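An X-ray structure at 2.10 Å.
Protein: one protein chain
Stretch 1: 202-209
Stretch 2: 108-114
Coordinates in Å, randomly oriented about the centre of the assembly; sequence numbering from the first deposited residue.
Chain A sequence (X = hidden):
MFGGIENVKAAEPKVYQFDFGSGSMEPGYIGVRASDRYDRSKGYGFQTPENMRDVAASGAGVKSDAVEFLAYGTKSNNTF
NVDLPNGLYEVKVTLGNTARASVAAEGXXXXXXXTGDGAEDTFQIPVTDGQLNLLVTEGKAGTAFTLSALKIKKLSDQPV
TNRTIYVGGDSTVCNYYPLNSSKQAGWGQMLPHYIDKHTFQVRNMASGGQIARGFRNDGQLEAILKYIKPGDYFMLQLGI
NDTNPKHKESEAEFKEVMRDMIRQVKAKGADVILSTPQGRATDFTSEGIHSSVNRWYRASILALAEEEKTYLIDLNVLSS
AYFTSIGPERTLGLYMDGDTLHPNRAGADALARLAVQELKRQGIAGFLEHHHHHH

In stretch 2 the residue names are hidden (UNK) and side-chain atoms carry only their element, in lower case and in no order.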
# COMPACT_ATOMS: atom_id res chain seq x y z
N VAL A 202 -6.06 1.97 7.51
CA VAL A 202 -5.46 0.84 6.82
C VAL A 202 -4.52 1.37 5.74
O VAL A 202 -4.95 2.07 4.84
CB VAL A 202 -6.53 -0.06 6.16
CG1 VAL A 202 -5.85 -1.21 5.44
CG2 VAL A 202 -7.49 -0.60 7.21
N ARG A 203 -3.24 1.04 5.85
CA ARG A 203 -2.27 1.46 4.85
C ARG A 203 -1.71 0.20 4.20
O ARG A 203 -0.84 -0.47 4.75
CB ARG A 203 -1.15 2.29 5.48
CG ARG A 203 -1.62 3.63 6.06
CD ARG A 203 -0.46 4.37 6.71
NE ARG A 203 0.52 4.83 5.73
CZ ARG A 203 0.50 6.02 5.14
NH1 ARG A 203 -0.45 6.89 5.44
NH2 ARG A 203 1.42 6.33 4.24
N ASN A 204 -2.23 -0.13 3.02
CA ASN A 204 -1.83 -1.31 2.27
C ASN A 204 -0.57 -1.03 1.46
O ASN A 204 -0.64 -0.51 0.34
CB ASN A 204 -2.96 -1.75 1.34
CG ASN A 204 -2.72 -3.10 0.73
OD1 ASN A 204 -1.65 -3.68 0.89
ND2 ASN A 204 -3.71 -3.62 0.01
N MSE A 205 0.58 -1.40 2.02
CA MSE A 205 1.88 -1.17 1.37
C MSE A 205 2.38 -2.33 0.53
O MSE A 205 3.50 -2.30 0.04
CB MSE A 205 2.93 -0.83 2.43
CG MSE A 205 2.54 0.30 3.38
SE MSE A 205 1.94 1.92 2.45
CE MSE A 205 3.68 2.66 1.98
N ALA A 206 1.55 -3.35 0.35
CA ALA A 206 1.92 -4.52 -0.44
C ALA A 206 2.14 -4.11 -1.89
O ALA A 206 1.64 -3.07 -2.33
CB ALA A 206 0.82 -5.57 -0.35
N SER A 207 2.90 -4.91 -2.62
CA SER A 207 3.17 -4.62 -4.03
C SER A 207 3.22 -5.91 -4.85
O SER A 207 3.63 -6.96 -4.36
CB SER A 207 4.50 -3.87 -4.17
OG SER A 207 5.59 -4.66 -3.73
N GLY A 208 2.80 -5.82 -6.11
CA GLY A 208 2.79 -6.99 -6.97
C GLY A 208 4.14 -7.65 -7.19
O GLY A 208 5.13 -6.98 -7.47
N GLY A 209 4.16 -8.98 -7.07
CA GLY A 209 5.39 -9.74 -7.28
C GLY A 209 6.47 -9.60 -6.22
O GLY A 209 7.60 -10.03 -6.44
N UNK A 108 10.06 8.76 2.42
CA UNK A 108 9.62 7.37 2.34
C UNK A 108 8.33 7.20 1.53
O UNK A 108 7.61 8.17 1.28
c UNK A 108 8.26 7.53 4.45
c UNK A 108 9.37 6.77 3.74
c UNK A 108 10.64 6.81 4.57
N UNK A 109 8.06 5.97 1.11
CA UNK A 109 6.84 5.69 0.36
C UNK A 109 5.61 5.96 1.23
O UNK A 109 5.63 5.71 2.44
c UNK A 109 9.46 2.57 -2.24
c UNK A 109 7.70 3.91 -1.23
c UNK A 109 6.80 4.22 -0.07
c UNK A 109 8.66 2.91 -1.14
c UNK A 109 7.55 4.58 -2.44
c UNK A 109 9.30 3.25 -3.45
c UNK A 109 8.34 4.26 -3.55
N UNK A 110 4.55 6.48 0.61
CA UNK A 110 3.30 6.76 1.32
C UNK A 110 2.17 5.96 0.65
O UNK A 110 1.30 5.42 1.34
c UNK A 110 4.05 9.04 3.45
o UNK A 110 3.05 8.74 4.09
c UNK A 110 4.01 9.17 1.94
c UNK A 110 2.98 8.25 1.28
n UNK A 110 5.22 9.30 4.03
N UNK A 111 2.17 5.92 -0.68
CA UNK A 111 1.15 5.17 -1.42
C UNK A 111 1.87 4.29 -2.44
O UNK A 111 2.75 4.77 -3.16
c UNK A 111 0.16 6.11 -2.18
c UNK A 111 -0.41 7.16 -1.23
c UNK A 111 -0.97 5.28 -2.79
N UNK A 112 1.50 3.01 -2.51
CA UNK A 112 2.17 2.10 -3.43
C UNK A 112 1.43 1.73 -4.71
O UNK A 112 0.28 1.29 -4.68
c UNK A 112 3.48 1.05 -1.52
c UNK A 112 4.82 1.70 -1.89
c UNK A 112 2.56 0.77 -2.71
c UNK A 112 3.23 -0.17 -3.70
N UNK A 113 2.13 1.90 -5.83
CA UNK A 113 1.62 1.55 -7.15
C UNK A 113 0.20 1.93 -7.55
O UNK A 113 -0.63 1.06 -7.83
c UNK A 113 3.26 -0.38 -7.45
o UNK A 113 3.60 -1.51 -7.13
n UNK A 113 4.12 0.53 -7.89
c UNK A 113 1.79 0.04 -7.38
N UNK A 114 -0.09 3.23 -7.58
CA UNK A 114 -1.39 3.70 -8.02
C UNK A 114 -1.32 3.54 -9.55
O UNK A 114 -0.24 3.66 -10.13
se UNK A 114 -1.47 7.38 -5.81
c UNK A 114 0.30 7.59 -6.55
c UNK A 114 -1.63 5.46 -6.16
c UNK A 114 -1.58 5.17 -7.65
O HOH W 1 -0.50 2.04 -0.72

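Position 108 carries three side-chain carbons, one bonded to the main chain and bearing the other two. This fork beginning at CB identifies Val108, which lies on the strand but makes no contact with stretch 1.

At position 109 a single carbon leads into a ring of six carbons with no heteroatom and no hydroxyl, so the residue is Phe109. The ring leads away from stretch 1, and the approach is made closer to the backbone: CE of the selenomethionine Met205 lies 4.0 Å from CB of Phe109 and 3.6 Å from its carbonyl O.

Position 110 has three carbons in a row, the third carrying one oxygen and one nitrogen. Such a carboxamide after two methylenes is glutamine, Gln110. Although its CA-to-CB bond points away overall, the m rotamers at chi1 and chi2 bring the amide back, and OE1 accepts a weak hydrogen bond from Arg203 NH2 at 2.9 Å, with an N-H...O angle of 122°. The carbonyl O of Gln110 is also near Arg203 NH2, at 3.0 Å, but the angle is too poor for a hydrogen bond. NE2 is satisfied elsewhere in the structure.

Position 111 again shows three carbons forked at the first, hence Val111. Here the chain turns a corner and the side chain points away, contributing almost nothing to the contact.

Four carbons at position 112, forked at the first with one arm two carbons long, define Ile112. It points toward stretch 1, and Ile112 CA is 5.8 Å from Met205 CA. Its CG1 packs 3.9 Å from Met205 CE, while its CG2 lies 3.6 Å from Ala206 O and 3.9 Å from Ser207 CB.

Position 113 has two carbons, the second bearing one oxygen and one nitrogen; this short carboxamide is Asn113. It points toward stretch 1, and its side chain approaches CB of Ser207.

An unbranched run of two carbons, selenium and a final carbon at position 114 is selenomethionine, Met114, beyond the reach of stretch 1.

The contact is centred on apolar packing of Met205 and Ile112. All three chi angles of Met205 are m, and this bent side chain carries its methyl to the backbone of Phe109 and Gln110 as well as to the Ile112 side chain. Polar links supplement the packing: the weak Arg203-Gln110 bond, and a water that accepts from Ile112 N at 2.9 Å and donates to Asn204 O at 2.8 Å, joining the two backbones.

Stretch 2, residues 108-114: VFQVINM
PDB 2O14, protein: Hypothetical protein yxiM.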